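Local coordinates for trwC protein (Escherichia coli, PDB 1OMH) that recognises and processes the origin-of-transfer DNA in bacterial conjugation, this chain being the N-terminal relaxase domain of the longer TrwC protein, at residues B[221-233]-B[281-293]. Numbering follows the deposited sequence.
Sequences LAHIDRQQIEGFS and WQATAKELGIDFS. With nucleotides of chain A.
H223 meets the last residues of this relaxase fragment with the edge of its ring, CD2 lying 3.4 Å from D291 O and near the ring plane, while its NE2 is hydrogen-bonded to Q97 of helix 92-99. A water donates to both H223 O and Q228 OE1 and accepts from D291 N, tying the two segments together. I224 puts CD1 4.1 Å from CE2 of F292, a ring with CG2 of I290 over the centre of one face. D225 and Q228 form the capping box that opens helix 226-230: D225 OD1 receives Q228 N, and Q228 OE1 receives D225 N at 2.8 Å. In this part of the relaxase domain the first turn of the helix also faces the bound DNA, R226 NH1 and NH2 donating to OP2 and OP1 of the DT23 phosphate of chain A, NH2 to OP1 at 3.1 Å. Q228, extended beyond CG (chi2 170°), runs past CG1 of I290 in the opposite sense and gives NE2 to L288 O in a weak 3.4 Å bond, just before the Schellman motif at G289 that ends helix 274-287. A leucine here would probably leave D225 N without its side-chain acceptor and take from the water one of its three partners. G231 lies against L288, CA to CD1 3.9 Å. F232 then drives its ring into the helix flank: CZ points at W281 O, 3.5 Å away in the ring plane, T284 CG2 and A285 CB flank that end, and CE1 meets CD1 of I290 at the ring edge and touches CD1 of L288.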
ATOM      1  N   LEU B 221      19.562  -0.355  -0.614  1.00 23.16           N
ATOM      2  CA  LEU B 221      20.672  -1.049   0.014  1.00 21.90           C
ATOM      3  C   LEU B 221      21.940  -0.605  -0.712  1.00 27.58           C
ATOM      4  O   LEU B 221      22.010  -0.654  -1.938  1.00 24.55           O
ATOM      5  CB  LEU B 221      20.474  -2.558  -0.102  1.00 20.88           C
ATOM      6  CG  LEU B 221      19.160  -3.054   0.512  1.00 20.52           C
ATOM      7  CD1 LEU B 221      19.064  -4.565   0.366  1.00 24.41           C
ATOM      8  CD2 LEU B 221      19.098  -2.657   1.979  1.00 23.75           C
ATOM      9  N   ALA B 222      22.941  -0.174   0.052  1.00 22.22           N
ATOM     10  CA  ALA B 222      24.198   0.323  -0.509  1.00 23.76           C
ATOM     11  C   ALA B 222      24.970  -0.594  -1.466  1.00 22.00           C
ATOM     12  O   ALA B 222      25.720  -0.107  -2.309  1.00 23.14           O
ATOM     13  CB  ALA B 222      25.124   0.766   0.627  1.00 27.91           C
ATOM     14  N   HIS B 223      24.793  -1.905  -1.359  1.00 23.42           N
ATOM     15  CA  HIS B 223      25.538  -2.809  -2.235  1.00 27.39           C
ATOM     16  C   HIS B 223      24.896  -3.087  -3.597  1.00 31.03           C
ATOM     17  O   HIS B 223      25.418  -3.886  -4.377  1.00 30.05           O
ATOM     18  CB  HIS B 223      25.816  -4.133  -1.518  1.00 27.75           C
ATOM     19  CG  HIS B 223      24.582  -4.836  -1.040  1.00 34.07           C
ATOM     20  ND1 HIS B 223      23.792  -4.345  -0.025  1.00 30.93           N
ATOM     21  CD2 HIS B 223      24.017  -6.002  -1.434  1.00 30.56           C
ATOM     22  CE1 HIS B 223      22.791  -5.185   0.191  1.00 33.82           C
ATOM     23  NE2 HIS B 223      22.906  -6.196  -0.649  1.00 30.16           N
ATOM     24  N   ILE B 224      23.773  -2.434  -3.886  1.00 27.09           N
ATOM     25  CA  ILE B 224      23.098  -2.624  -5.166  1.00 22.69           C
ATOM     26  C   ILE B 224      23.011  -1.257  -5.837  1.00 24.68           C
ATOM     27  O   ILE B 224      22.398  -0.336  -5.294  1.00 24.56           O
ATOM     28  CB  ILE B 224      21.686  -3.222  -4.959  1.00 22.24           C
ATOM     29  CG1 ILE B 224      21.802  -4.564  -4.230  1.00 22.37           C
ATOM     30  CG2 ILE B 224      20.992  -3.415  -6.301  1.00 24.70           C
ATOM     31  CD1 ILE B 224      20.475  -5.230  -3.930  1.00 31.37           C
ATOM     32  N   ASP B 225      23.624  -1.119  -7.013  1.00 20.76           N
ATOM     33  CA  ASP B 225      23.631   0.171  -7.698  1.00 25.56           C
ATOM     34  C   ASP B 225      22.405   0.479  -8.547  1.00 26.36           C
ATOM     35  O   ASP B 225      21.551  -0.378  -8.775  1.00 28.10           O
ATOM     36  CB  ASP B 225      24.904   0.334  -8.549  1.00 23.25           C
ATOM     37  CG  ASP B 225      24.955  -0.612  -9.731  1.00 27.39           C
ATOM     38  OD1 ASP B 225      23.903  -0.856 -10.357  1.00 26.67           O
ATOM     39  OD2 ASP B 225      26.059  -1.100 -10.057  1.00 29.51           O
ATOM     40  N   ARG B 226      22.347   1.720  -9.019  1.00 25.42           N
ATOM     41  CA  ARG B 226      21.241   2.210  -9.831  1.00 28.61           C
ATOM     42  C   ARG B 226      20.977   1.427 -11.114  1.00 26.94           C
ATOM     43  O   ARG B 226      19.826   1.165 -11.448  1.00 23.04           O
ATOM     44  CB  ARG B 226      21.472   3.695 -10.138  1.00 30.19           C
ATOM     45  CG  ARG B 226      20.576   4.325 -11.211  1.00 31.94           C
ATOM     46  CD  ARG B 226      19.075   4.138 -10.983  1.00 39.17           C
ATOM     47  NE  ARG B 226      18.645   4.354  -9.605  1.00 34.45           N
ATOM     48  CZ  ARG B 226      17.372   4.465  -9.232  1.00 34.34           C
ATOM     49  NH1 ARG B 226      16.400   4.395 -10.132  1.00 32.12           N
ATOM     50  NH2 ARG B 226      17.064   4.616  -7.954  1.00 30.42           N
ATOM     51  N   GLN B 227      22.025   1.049 -11.838  1.00 24.43           N
ATOM     52  CA  GLN B 227      21.810   0.308 -13.078  1.00 24.22           C
ATOM     53  C   GLN B 227      21.151  -1.039 -12.802  1.00 23.46           C
ATOM     54  O   GLN B 227      20.313  -1.496 -13.573  1.00 22.19           O
ATOM     55  CB  GLN B 227      23.129   0.100 -13.827  1.00 27.05           C
ATOM     56  CG  GLN B 227      23.832   1.394 -14.248  1.00 35.36           C
ATOM     57  CD  GLN B 227      22.998   2.273 -15.167  1.00 39.24           C
ATOM     58  N   GLN B 228      21.530  -1.666 -11.693  1.00 22.84           N
ATOM     59  CA  GLN B 228      20.974  -2.959 -11.311  1.00 22.18           C
ATOM     60  C   GLN B 228      19.519  -2.772 -10.899  1.00 23.61           C
ATOM     61  O   GLN B 228      18.666  -3.615 -11.185  1.00 23.52           O
ATOM     62  CB  GLN B 228      21.807  -3.566 -10.165  1.00 20.60           C
ATOM     63  CG  GLN B 228      23.281  -3.726 -10.554  1.00 22.65           C
ATOM     64  CD  GLN B 228      24.198  -4.083  -9.391  1.00 29.17           C
ATOM     65  OE1 GLN B 228      24.043  -3.578  -8.280  1.00 27.77           O
ATOM     66  NE2 GLN B 228      25.175  -4.945  -9.654  1.00 27.60           N
ATOM     67  N   ILE B 229      19.239  -1.659 -10.227  1.00 20.24           N
ATOM     68  CA  ILE B 229      17.878  -1.353  -9.797  1.00 21.20           C
ATOM     69  C   ILE B 229      16.993  -1.206 -11.037  1.00 20.70           C
ATOM     70  O   ILE B 229      15.928  -1.826 -11.135  1.00 18.15           O
ATOM     71  CB  ILE B 229      17.840  -0.026  -8.988  1.00 18.89           C
ATOM     72  CG1 ILE B 229      18.422  -0.244  -7.589  1.00 19.32           C
ATOM     73  CG2 ILE B 229      16.440   0.522  -8.924  1.00 13.08           C
ATOM     74  CD1 ILE B 229      17.787  -1.372  -6.821  1.00 31.37           C
ATOM     75  N   GLU B 230      17.453  -0.400 -11.991  1.00 20.70           N
ATOM     76  CA  GLU B 230      16.697  -0.163 -13.213  1.00 22.68           C
ATOM     77  C   GLU B 230      16.489  -1.452 -14.005  1.00 22.27           C
ATOM     78  O   GLU B 230      15.477  -1.613 -14.691  1.00 18.78           O
ATOM     79  CB  GLU B 230      17.412   0.888 -14.067  1.00 24.90           C
ATOM     80  CG  GLU B 230      17.769   2.137 -13.274  1.00 36.80           C
ATOM     81  CD  GLU B 230      18.282   3.279 -14.125  1.00 42.71           C
ATOM     82  OE1 GLU B 230      19.122   3.035 -15.016  1.00 45.49           O
ATOM     83  OE2 GLU B 230      17.853   4.431 -13.887  1.00 45.73           O
ATOM     84  N   GLY B 231      17.441  -2.372 -13.893  1.00 19.80           N
ATOM     85  CA  GLY B 231      17.332  -3.636 -14.597  1.00 21.50           C
ATOM     86  C   GLY B 231      16.156  -4.454 -14.099  1.00 21.79           C
ATOM     87  O   GLY B 231      15.742  -5.403 -14.754  1.00 21.64           O
ATOM     88  N   PHE B 232      15.638  -4.099 -12.927  1.00 16.02           N
ATOM     89  CA  PHE B 232      14.492  -4.789 -12.330  1.00 14.98           C
ATOM     90  C   PHE B 232      13.327  -3.809 -12.128  1.00 12.90           C
ATOM     91  O   PHE B 232      12.448  -4.037 -11.289  1.00 15.37           O
ATOM     92  CB  PHE B 232      14.858  -5.397 -10.963  1.00 17.66           C
ATOM     93  CG  PHE B 232      15.561  -6.727 -11.040  1.00 15.46           C
ATOM     94  CD1 PHE B 232      16.927  -6.828 -10.785  1.00 14.10           C
ATOM     95  CD2 PHE B 232      14.848  -7.886 -11.329  1.00 18.12           C
ATOM     96  CE1 PHE B 232      17.575  -8.074 -10.814  1.00 14.67           C
ATOM     97  CE2 PHE B 232      15.484  -9.130 -11.361  1.00 20.85           C
ATOM     98  CZ  PHE B 232      16.853  -9.219 -11.102  1.00 15.39           C
ATOM     99  N   SER B 233      13.327  -2.720 -12.889  1.00 16.93           N
ATOM    100  CA  SER B 233      12.266  -1.714 -12.789  1.00 14.51           C
ATOM    101  C   SER B 233      11.654  -1.446 -14.160  1.00 12.53           C
ATOM    102  O   SER B 233      11.711  -0.331 -14.673  1.00 14.73           O
ATOM    103  CB  SER B 233      12.815  -0.403 -12.215  1.00 15.52           C
ATOM    104  OG  SER B 233      13.315  -0.589 -10.897  1.00 17.17           O
ATOM    105  N   TRP B 281      14.585 -14.360 -12.145  1.00 22.25           N
ATOM    106  CA  TRP B 281      15.115 -13.245 -11.367  1.00 19.69           C
ATOM    107  C   TRP B 281      16.571 -13.496 -10.997  1.00 18.35           C
ATOM    108  O   TRP B 281      17.429 -12.640 -11.189  1.00 19.37           O
ATOM    109  CB  TRP B 281      14.312 -13.046 -10.068  1.00 18.54           C
ATOM    110  CG  TRP B 281      12.899 -12.547 -10.240  1.00 17.84           C
ATOM    111  CD1 TRP B 281      12.361 -11.936 -11.345  1.00 19.47           C
ATOM    112  CD2 TRP B 281      11.869 -12.553  -9.248  1.00 19.04           C
ATOM    113  NE1 TRP B 281      11.059 -11.565 -11.097  1.00 15.37           N
ATOM    114  CE2 TRP B 281      10.732 -11.931  -9.816  1.00 17.40           C
ATOM    115  CE3 TRP B 281      11.794 -13.023  -7.929  1.00 18.41           C
ATOM    116  CZ2 TRP B 281       9.537 -11.764  -9.108  1.00 17.53           C
ATOM    117  CZ3 TRP B 281      10.605 -12.860  -7.228  1.00 18.39           C
ATOM    118  CH2 TRP B 281       9.493 -12.235  -7.821  1.00 23.14           C
ATOM    119  N   GLN B 282      16.847 -14.677 -10.453  1.00 22.69           N
ATOM    120  CA  GLN B 282      18.209 -15.006 -10.052  1.00 24.94           C
ATOM    121  C   GLN B 282      19.170 -14.945 -11.230  1.00 21.94           C
ATOM    122  O   GLN B 282      20.288 -14.437 -11.110  1.00 20.59           O
ATOM    123  CB  GLN B 282      18.244 -16.388  -9.392  1.00 26.12           C
ATOM    124  CG  GLN B 282      17.412 -16.426  -8.114  1.00 32.45           C
ATOM    125  CD  GLN B 282      17.411 -17.780  -7.437  1.00 41.18           C
ATOM    126  OE1 GLN B 282      17.114 -18.798  -8.061  1.00 43.38           O
ATOM    127  NE2 GLN B 282      17.731 -17.797  -6.147  1.00 40.73           N
ATOM    128  N   ALA B 283      18.733 -15.454 -12.376  1.00 24.32           N
ATOM    129  CA  ALA B 283      19.572 -15.423 -13.568  1.00 22.87           C
ATOM    130  C   ALA B 283      19.727 -13.976 -14.036  1.00 22.43           C
ATOM    131  O   ALA B 283      20.796 -13.562 -14.478  1.00 22.95           O
ATOM    132  CB  ALA B 283      18.946 -16.281 -14.681  1.00 21.59           C
ATOM    133  N   THR B 284      18.657 -13.198 -13.938  1.00 20.59           N
ATOM    134  CA  THR B 284      18.717 -11.805 -14.366  1.00 20.72           C
ATOM    135  C   THR B 284      19.664 -11.013 -13.475  1.00 21.88           C
ATOM    136  O   THR B 284      20.406 -10.162 -13.953  1.00 23.06           O
ATOM    137  CB  THR B 284      17.313 -11.158 -14.337  1.00 21.76           C
ATOM    138  OG1 THR B 284      16.478 -11.815 -15.295  1.00 23.51           O
ATOM    139  CG2 THR B 284      17.386  -9.673 -14.678  1.00 23.90           C
ATOM    140  N   ALA B 285      19.641 -11.305 -12.179  1.00 20.47           N
ATOM    141  CA  ALA B 285      20.507 -10.614 -11.233  1.00 22.18           C
ATOM    142  C   ALA B 285      21.974 -10.875 -11.552  1.00 20.33           C
ATOM    143  O   ALA B 285      22.803  -9.968 -11.499  1.00 24.06           O
ATOM    144  CB  ALA B 285      20.190 -11.065  -9.807  1.00 16.52           C
ATOM    145  N   LYS B 286      22.295 -12.123 -11.877  1.00 24.69           N
ATOM    146  CA  LYS B 286      23.670 -12.483 -12.215  1.00 28.36           C
ATOM    147  C   LYS B 286      24.102 -11.710 -13.453  1.00 27.33           C
ATOM    148  O   LYS B 286      25.201 -11.174 -13.514  1.00 25.03           O
ATOM    149  CB  LYS B 286      23.772 -13.986 -12.487  1.00 32.77           C
ATOM    150  CG  LYS B 286      23.638 -14.835 -11.236  1.00 41.07           C
ATOM    151  CD  LYS B 286      23.480 -16.305 -11.570  1.00 47.83           C
ATOM    152  CE  LYS B 286      23.685 -17.159 -10.331  1.00 46.29           C
ATOM    153  NZ  LYS B 286      22.890 -16.666  -9.178  1.00 46.57           N
ATOM    154  N   GLU B 287      23.215 -11.647 -14.435  1.00 25.89           N
ATOM    155  CA  GLU B 287      23.504 -10.945 -15.670  1.00 26.29           C
ATOM    156  C   GLU B 287      23.784  -9.469 -15.382  1.00 25.50           C
ATOM    157  O   GLU B 287      24.663  -8.858 -16.000  1.00 25.49           O
ATOM    158  CB  GLU B 287      22.320 -11.112 -16.628  1.00 27.53           C
ATOM    159  CG  GLU B 287      22.581 -10.718 -18.060  1.00 36.75           C
ATOM    160  CD  GLU B 287      22.194  -9.292 -18.345  1.00 43.72           C
ATOM    161  OE1 GLU B 287      21.042  -8.922 -18.031  1.00 47.10           O
ATOM    162  OE2 GLU B 287      23.035  -8.546 -18.887  1.00 48.24           O
ATOM    163  N   LEU B 288      23.047  -8.902 -14.429  1.00 23.21           N
ATOM    164  CA  LEU B 288      23.223  -7.498 -14.058  1.00 22.12           C
ATOM    165  C   LEU B 288      24.430  -7.311 -13.137  1.00 24.40           C
ATOM    166  O   LEU B 288      24.770  -6.190 -12.768  1.00 22.19           O
ATOM    167  CB  LEU B 288      21.959  -6.969 -13.371  1.00 23.38           C
ATOM    168  CG  LEU B 288      20.703  -6.878 -14.242  1.00 17.31           C
ATOM    169  CD1 LEU B 288      19.474  -6.698 -13.353  1.00 22.81           C
ATOM    170  CD2 LEU B 288      20.845  -5.730 -15.220  1.00 22.85           C
ATOM    171  N   GLY B 289      25.069  -8.418 -12.771  1.00 26.77           N
ATOM    172  CA  GLY B 289      26.244  -8.351 -11.917  1.00 26.44           C
ATOM    173  C   GLY B 289      25.980  -8.003 -10.463  1.00 27.43           C
ATOM    174  O   GLY B 289      26.843  -7.435  -9.793  1.00 26.32           O
ATOM    175  N   ILE B 290      24.794  -8.341  -9.967  1.00 25.05           N
ATOM    176  CA  ILE B 290      24.444  -8.053  -8.582  1.00 26.01           C
ATOM    177  C   ILE B 290      25.097  -9.049  -7.641  1.00 29.65           C
ATOM    178  O   ILE B 290      25.057 -10.259  -7.869  1.00 26.25           O
ATOM    179  CB  ILE B 290      22.918  -8.136  -8.337  1.00 26.52           C
ATOM    180  CG1 ILE B 290      22.180  -7.107  -9.194  1.00 21.24           C
ATOM    181  CG2 ILE B 290      22.615  -7.891  -6.860  1.00 25.41           C
ATOM    182  CD1 ILE B 290      20.674  -7.202  -9.082  1.00 31.37           C
ATOM    183  N   ASP B 291      25.699  -8.525  -6.583  1.00 30.68           N
ATOM    184  CA  ASP B 291      26.328  -9.351  -5.567  1.00 32.46           C
ATOM    185  C   ASP B 291      25.514  -9.088  -4.306  1.00 30.10           C
ATOM    186  O   ASP B 291      25.641  -8.038  -3.684  1.00 30.41           O
ATOM    187  CB  ASP B 291      27.790  -8.941  -5.369  1.00 34.51           C
ATOM    188  CG  ASP B 291      28.436  -9.628  -4.181  1.00 34.90           C
ATOM    189  OD1 ASP B 291      27.984 -10.731  -3.808  1.00 35.07           O
ATOM    190  OD2 ASP B 291      29.407  -9.069  -3.626  1.00 43.34           O
ATOM    191  N   PHE B 292      24.655 -10.038  -3.952  1.00 26.00           N
ATOM    192  CA  PHE B 292      23.801  -9.892  -2.780  1.00 30.01           C
ATOM    193  C   PHE B 292      24.576 -10.054  -1.478  1.00 34.17           C
ATOM    194  O   PHE B 292      23.982 -10.078  -0.398  1.00 31.87           O
ATOM    195  CB  PHE B 292      22.650 -10.900  -2.850  1.00 25.71           C
ATOM    196  CG  PHE B 292      21.641 -10.591  -3.929  1.00 29.51           C
ATOM    197  CD1 PHE B 292      21.548 -11.388  -5.067  1.00 25.66           C
ATOM    198  CD2 PHE B 292      20.794  -9.492  -3.811  1.00 26.23           C
ATOM    199  CE1 PHE B 292      20.625 -11.092  -6.070  1.00 25.34           C
ATOM    200  CE2 PHE B 292      19.871  -9.188  -4.807  1.00 25.15           C
ATOM    201  CZ  PHE B 292      19.787  -9.990  -5.939  1.00 28.99           C
ATOM    202  N   SER B 293      25.901 -10.155  -1.617  1.00 34.48           N
ATOM    203  CA  SER B 293      26.873 -10.316  -0.528  1.00 39.43           C
ATOM    204  C   SER B 293      27.571 -11.668  -0.547  1.00 41.20           C
ATOM    205  O   SER B 293      27.472 -12.375  -1.573  1.00 31.37           O
ATOM    206  CB  SER B 293      26.242 -10.092   0.848  1.00 36.88           C
ATOM    207  OG  SER B 293      26.155  -8.708   1.130  1.00 39.24           O
TER
ATOM    208  P    DT A  23      13.104   4.554  -7.982  1.00 18.76           P
ATOM    209  OP1  DT A  23      14.184   3.905  -7.198  1.00 19.10           O
ATOM    210  OP2  DT A  23      13.448   5.376  -9.165  1.00 16.00           O
ATOM    211  O5'  DT A  23      12.009   3.456  -8.384  1.00 19.18           O
ATOM    212  C5'  DT A  23      12.365   2.240  -9.100  1.00 16.12           C
ATOM    213  C4'  DT A  23      11.558   1.074  -8.561  1.00 14.25           C
ATOM    214  O4'  DT A  23      11.672   1.102  -7.133  1.00 16.48           O
ATOM    215  C3'  DT A  23      10.055   0.999  -8.893  1.00 13.45           C
ATOM    216  O3'  DT A  23       9.918  -0.307  -9.476  1.00 17.78           O
ATOM    217  C2'  DT A  23       9.425   0.509  -7.600  1.00 16.84           C
ATOM    218  C1'  DT A  23      10.469   0.726  -6.522  1.00 17.40           C
ATOM    219  N1   DT A  23      10.234   1.616  -5.370  1.00 18.45           N
ATOM    220  C2   DT A  23       9.107   1.447  -4.604  1.00 16.34           C
ATOM    221  O2   DT A  23       8.200   0.695  -4.914  1.00 16.58           O
ATOM    222  N3   DT A  23       9.088   2.191  -3.450  1.00 17.20           N
ATOM    223  C4   DT A  23      10.053   3.083  -3.014  1.00 17.33           C
ATOM    224  O4   DT A  23       9.915   3.648  -1.931  1.00 17.88           O
ATOM    225  C5   DT A  23      11.175   3.263  -3.911  1.00 16.54           C
ATOM    226  C7   DT A  23      12.262   4.227  -3.552  1.00 14.17           C
ATOM    227  C6   DT A  23      11.197   2.543  -5.034  1.00 16.71           C
ATOM    228  P    DC A  24       8.940  -0.609 -10.716  1.00 16.78           P
ATOM    229  OP1  DC A  24       8.754  -2.080 -10.611  1.00 17.01           O
ATOM    230  OP2  DC A  24       9.542  -0.026 -11.943  1.00 14.02           O
ATOM    231  O5'  DC A  24       7.557   0.130 -10.424  1.00 15.97           O
ATOM    232  C5'  DC A  24       6.549  -0.409  -9.553  1.00 15.52           C
ATOM    233  C4'  DC A  24       5.442   0.607  -9.401  1.00 16.87           C
ATOM    234  O4'  DC A  24       6.058   1.879  -9.113  1.00 17.53           O
ATOM    235  C3'  DC A  24       4.595   0.816 -10.663  1.00 14.53           C
ATOM    236  O3'  DC A  24       3.287   0.351 -10.263  1.00 21.95           O
ATOM    237  C2'  DC A  24       4.314   2.311 -10.663  1.00 13.22           C
ATOM    238  C1'  DC A  24       5.341   2.921  -9.737  1.00 16.24           C
ATOM    239  N1   DC A  24       6.280   3.935 -10.240  1.00 19.81           N
ATOM    240  C2   DC A  24       5.797   5.231 -10.436  1.00 21.21           C
ATOM    241  O2   DC A  24       4.591   5.441 -10.285  1.00 23.38           O
ATOM    242  N3   DC A  24       6.657   6.216 -10.779  1.00 20.20           N
ATOM    243  C4   DC A  24       7.952   5.940 -10.938  1.00 23.35           C
ATOM    244  N4   DC A  24       8.774   6.946 -11.244  1.00 24.43           N
ATOM    245  C5   DC A  24       8.466   4.617 -10.786  1.00 21.35           C
ATOM    246  C6   DC A  24       7.601   3.652 -10.452  1.00 17.74           C
TER
HETATM  247  O   HOH W   1      25.438  -5.571  -6.464  1.00 39.15           O